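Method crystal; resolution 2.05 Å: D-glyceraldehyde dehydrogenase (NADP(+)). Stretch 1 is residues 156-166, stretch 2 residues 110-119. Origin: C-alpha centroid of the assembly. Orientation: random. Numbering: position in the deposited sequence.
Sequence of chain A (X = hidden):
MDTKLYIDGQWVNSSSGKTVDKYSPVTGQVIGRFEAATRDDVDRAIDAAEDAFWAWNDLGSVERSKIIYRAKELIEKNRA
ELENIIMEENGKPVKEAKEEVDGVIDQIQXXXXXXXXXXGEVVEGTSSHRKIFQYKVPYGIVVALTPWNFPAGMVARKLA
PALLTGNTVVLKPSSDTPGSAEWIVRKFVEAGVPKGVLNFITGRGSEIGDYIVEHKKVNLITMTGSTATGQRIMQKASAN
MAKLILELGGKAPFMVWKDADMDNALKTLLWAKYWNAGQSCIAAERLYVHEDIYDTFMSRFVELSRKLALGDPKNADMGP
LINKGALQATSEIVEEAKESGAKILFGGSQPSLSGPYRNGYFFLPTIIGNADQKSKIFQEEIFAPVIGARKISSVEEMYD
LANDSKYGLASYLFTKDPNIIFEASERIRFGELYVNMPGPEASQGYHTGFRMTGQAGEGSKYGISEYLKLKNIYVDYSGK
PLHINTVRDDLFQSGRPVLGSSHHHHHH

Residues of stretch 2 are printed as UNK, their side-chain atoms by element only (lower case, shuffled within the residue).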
# COMPACT_ATOMS: atom_id res chain seq x y z
N ALA A 156 21.88 15.65 0.39
CA ALA A 156 21.23 14.71 -0.52
C ALA A 156 19.92 14.10 0.08
O ALA A 156 18.93 14.01 -0.60
CB ALA A 156 22.18 13.57 -0.91
N ARG A 157 19.96 13.68 1.33
CA ARG A 157 18.81 13.04 1.99
C ARG A 157 17.54 13.90 2.02
O ARG A 157 16.48 13.37 1.91
CB ARG A 157 19.16 12.64 3.41
CG ARG A 157 17.95 12.26 4.27
CD ARG A 157 18.42 11.80 5.62
NE ARG A 157 19.04 10.50 5.52
CZ ARG A 157 19.72 9.93 6.51
NH1 ARG A 157 19.88 10.54 7.69
NH2 ARG A 157 20.25 8.73 6.31
N LYS A 158 17.70 15.19 2.20
CA LYS A 158 16.63 16.16 2.28
C LYS A 158 16.23 16.78 0.93
O LYS A 158 15.02 16.88 0.64
CB LYS A 158 17.05 17.25 3.28
CG LYS A 158 17.19 16.62 4.66
CD LYS A 158 17.42 17.62 5.76
CE LYS A 158 17.89 16.94 7.03
NZ LYS A 158 16.81 16.12 7.62
N LEU A 159 17.19 17.16 0.09
CA LEU A 159 16.88 17.80 -1.20
C LEU A 159 16.25 16.83 -2.20
O LEU A 159 15.29 17.17 -2.85
CB LEU A 159 18.09 18.46 -1.90
CG LEU A 159 18.85 19.61 -1.25
CD1 LEU A 159 19.97 20.01 -2.17
CD2 LEU A 159 18.00 20.82 -0.99
N ALA A 160 16.79 15.63 -2.34
CA ALA A 160 16.23 14.71 -3.37
C ALA A 160 14.74 14.43 -3.20
O ALA A 160 13.98 14.66 -4.15
CB ALA A 160 17.02 13.43 -3.52
N PRO A 161 14.30 14.02 -1.98
CA PRO A 161 12.87 13.70 -1.89
C PRO A 161 11.99 14.94 -1.91
O PRO A 161 10.86 14.89 -2.40
CB PRO A 161 12.72 12.99 -0.54
CG PRO A 161 13.94 13.39 0.25
CD PRO A 161 15.01 13.59 -0.76
N ALA A 162 12.47 16.02 -1.31
CA ALA A 162 11.70 17.27 -1.32
C ALA A 162 11.43 17.76 -2.73
O ALA A 162 10.25 18.04 -3.12
CB ALA A 162 12.38 18.36 -0.48
N LEU A 163 12.49 17.77 -3.54
CA LEU A 163 12.38 18.16 -4.93
C LEU A 163 11.59 17.18 -5.80
O LEU A 163 10.81 17.59 -6.63
CB LEU A 163 13.78 18.42 -5.52
CG LEU A 163 14.50 19.62 -4.90
CD1 LEU A 163 15.97 19.66 -5.35
CD2 LEU A 163 13.89 20.98 -5.21
N LEU A 164 11.79 15.87 -5.62
CA LEU A 164 11.13 14.90 -6.46
C LEU A 164 9.62 15.06 -6.31
O LEU A 164 8.90 15.08 -7.31
CB LEU A 164 11.60 13.48 -6.13
CG LEU A 164 11.03 12.31 -6.92
CD1 LEU A 164 9.58 11.89 -6.54
CD2 LEU A 164 11.15 12.59 -8.38
N THR A 165 9.18 15.24 -5.05
CA THR A 165 7.79 15.40 -4.73
C THR A 165 7.17 16.74 -5.12
O THR A 165 5.99 16.92 -4.93
CB THR A 165 7.53 15.10 -3.23
OG1 THR A 165 8.35 15.89 -2.40
CG2 THR A 165 7.78 13.63 -2.96
N GLY A 166 7.95 17.69 -5.64
CA GLY A 166 7.40 18.94 -6.17
C GLY A 166 7.42 20.12 -5.20
O GLY A 166 6.75 21.10 -5.47
N UNK A 110 17.96 6.77 -5.62
CA UNK A 110 16.85 6.10 -4.97
C UNK A 110 15.63 7.01 -4.89
O UNK A 110 14.53 6.57 -5.25
c UNK A 110 15.35 5.96 -1.91
o UNK A 110 12.75 3.78 -0.63
c UNK A 110 16.05 5.11 -2.79
c UNK A 110 14.53 3.30 -2.16
c UNK A 110 17.24 5.64 -3.59
c UNK A 110 13.84 4.17 -1.35
c UNK A 110 14.23 5.51 -1.22
c UNK A 110 15.62 3.76 -2.91
N UNK A 111 15.80 8.27 -4.45
CA UNK A 111 14.66 9.16 -4.32
C UNK A 111 14.06 9.55 -5.66
O UNK A 111 12.81 9.60 -5.80
c UNK A 111 16.45 9.99 -0.01
c UNK A 111 15.11 10.08 -2.00
o UNK A 111 15.46 9.17 2.05
c UNK A 111 14.05 9.60 -1.27
c UNK A 111 14.17 9.28 0.05
c UNK A 111 14.96 10.39 -3.47
c UNK A 111 16.31 10.27 -1.35
c UNK A 111 15.37 9.50 0.70
N UNK A 112 14.92 9.81 -6.65
CA UNK A 112 14.45 10.09 -7.99
C UNK A 112 13.68 8.93 -8.60
O UNK A 112 12.72 9.17 -9.34
c UNK A 112 15.59 10.54 -8.89
N UNK A 113 14.03 7.69 -8.26
CA UNK A 113 13.25 6.50 -8.76
C UNK A 113 11.79 6.39 -8.31
O UNK A 113 11.02 5.59 -8.87
o UNK A 113 15.91 3.50 -7.42
o UNK A 113 17.03 3.23 -9.27
c UNK A 113 16.16 3.83 -8.59
c UNK A 113 15.34 4.98 -9.17
c UNK A 113 13.97 5.18 -8.44
N UNK A 114 11.39 7.23 -7.38
CA UNK A 114 10.03 7.29 -6.92
C UNK A 114 9.10 8.06 -7.86
O UNK A 114 7.94 8.18 -7.61
c UNK A 114 9.94 7.83 -5.52
c UNK A 114 9.96 5.06 -3.12
c UNK A 114 11.24 6.75 -3.71
c UNK A 114 8.09 5.30 -4.57
c UNK A 114 7.56 4.19 -3.99
c UNK A 114 9.33 5.75 -4.13
n UNK A 114 11.14 5.71 -2.88
c UNK A 114 10.19 6.83 -4.50
c UNK A 114 9.41 3.95 -2.52
c UNK A 114 8.20 3.53 -2.98
N UNK A 115 9.64 8.58 -8.95
CA UNK A 115 8.85 9.30 -9.93
C UNK A 115 7.61 8.48 -10.41
O UNK A 115 7.70 7.30 -10.71
c UNK A 115 9.71 9.73 -11.11
N UNK A 116 6.47 9.15 -10.45
CA UNK A 116 5.17 8.59 -10.84
C UNK A 116 4.80 7.25 -10.18
O UNK A 116 4.17 6.42 -10.76
c UNK A 116 5.97 7.71 -13.13
n UNK A 116 5.98 6.89 -17.33
c UNK A 116 7.05 6.92 -16.55
n UNK A 116 8.20 6.52 -17.00
c UNK A 116 5.82 7.88 -14.64
c UNK A 116 5.00 8.57 -12.37
n UNK A 116 6.99 7.37 -15.31
N UNK A 117 5.21 7.09 -8.94
CA UNK A 117 4.95 5.90 -8.16
C UNK A 117 4.35 6.17 -6.78
O UNK A 117 4.02 5.26 -6.09
c UNK A 117 6.71 4.41 -9.24
c UNK A 117 8.88 3.52 -10.21
c UNK A 117 8.04 3.74 -8.98
c UNK A 117 6.22 5.09 -8.00
n UNK A 117 9.24 4.79 -10.87
N UNK A 118 4.23 7.42 -6.36
CA UNK A 118 3.66 7.75 -5.06
C UNK A 118 2.20 8.12 -5.26
O UNK A 118 1.82 9.26 -5.29
c UNK A 118 6.66 9.72 -3.60
c UNK A 118 5.89 7.46 -2.89
c UNK A 118 4.44 8.88 -4.39
c UNK A 118 5.87 8.49 -3.99
N UNK A 119 1.39 7.09 -5.41
CA UNK A 119 0.01 7.25 -5.78
C UNK A 119 -0.87 7.80 -4.66
O UNK A 119 -0.67 7.51 -3.51
o UNK A 119 0.57 3.98 -5.05
c UNK A 119 -0.43 4.75 -5.12
c UNK A 119 -0.55 5.86 -6.22
n UNK A 119 -1.53 4.58 -4.31

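Position 110 carries one carbon and then a six-carbon ring bearing an oxygen. It touches nothing on stretch 1, and the atoms spell Tyr110.

Position 111 has the same inventory, one carbon and a six-carbon ring bearing one oxygen, but its CA-to-CB bond points toward stretch 1. Its CB lies 3.7 Å from CB of Ala160, and CD of Pro161 sits over one face of the ring, 3.8 Å from the centroid and 20° off the normal. This is Tyr111, and the proline contact is a CH-pi interaction: the CD carbon, next to the ring nitrogen, has somewhat polarized hydrogens that suit an aromatic face.

Position 112 shows a single carbon, so it is Ala112; its backbone O is 3.9 Å from CD2 of Leu164.

Position 113 has three carbons, the third carrying two oxygens, and its CA-to-CB bond points away from stretch 1. It is Glu113, its carboxylate satisfied outside this contact.

Position 114 bears one carbon and fused five- and six-membered rings of eight carbons and one nitrogen. Its CB approaches CD1 of Leu164 at 4.2 Å, while the end of the side chain leads away. Only tryptophan fits. NE1 of Trp114 makes a weak hydrogen bond to OH of Tyr110, 3.4 Å long.

Position 115 is again one carbon, Ala115, with CB 4.2 Å from CD2 of Leu164. It closes a type I turn begun at Ala112, its N bonded to O of Ala112 at 3.2 Å.

Position 116 runs three carbons, a nitrogen, then a carbon with two more nitrogens: Arg116, whose CA-to-CB bond points away from stretch 1.

Position 117 is four carbons in a row ending in nitrogen. Lys117 reaches no residue of stretch 1; its NZ instead ties down the turn, bonding O of Glu113 at 2.8 Å and O of Ala115 at 2.9 Å.

Position 118 has four carbons forked at the second, hence Leu118, whose CD1 meets CG2 of Thr165 at 4.1 Å.

Position 119 has two carbons, the second carrying one oxygen and one nitrogen, the short amide Asn119; it lies out of reach.

The contact has no hydrogen bond across it and works by shape. Tyr111 packs on Ala160 and Pro161, while Leu164 reaches over the turn, its CG 3.4 Å from O of Tyr111. That oxygen also accepts a hydrogen bond from N of Trp114 at 3.2 Å, so the leucine packs against a carbonyl that already has a partner. One aromatic and one branched aliphatic residue supply just over half of the buried surface.

Stretch 2 (110-119) YYAEWARKLN
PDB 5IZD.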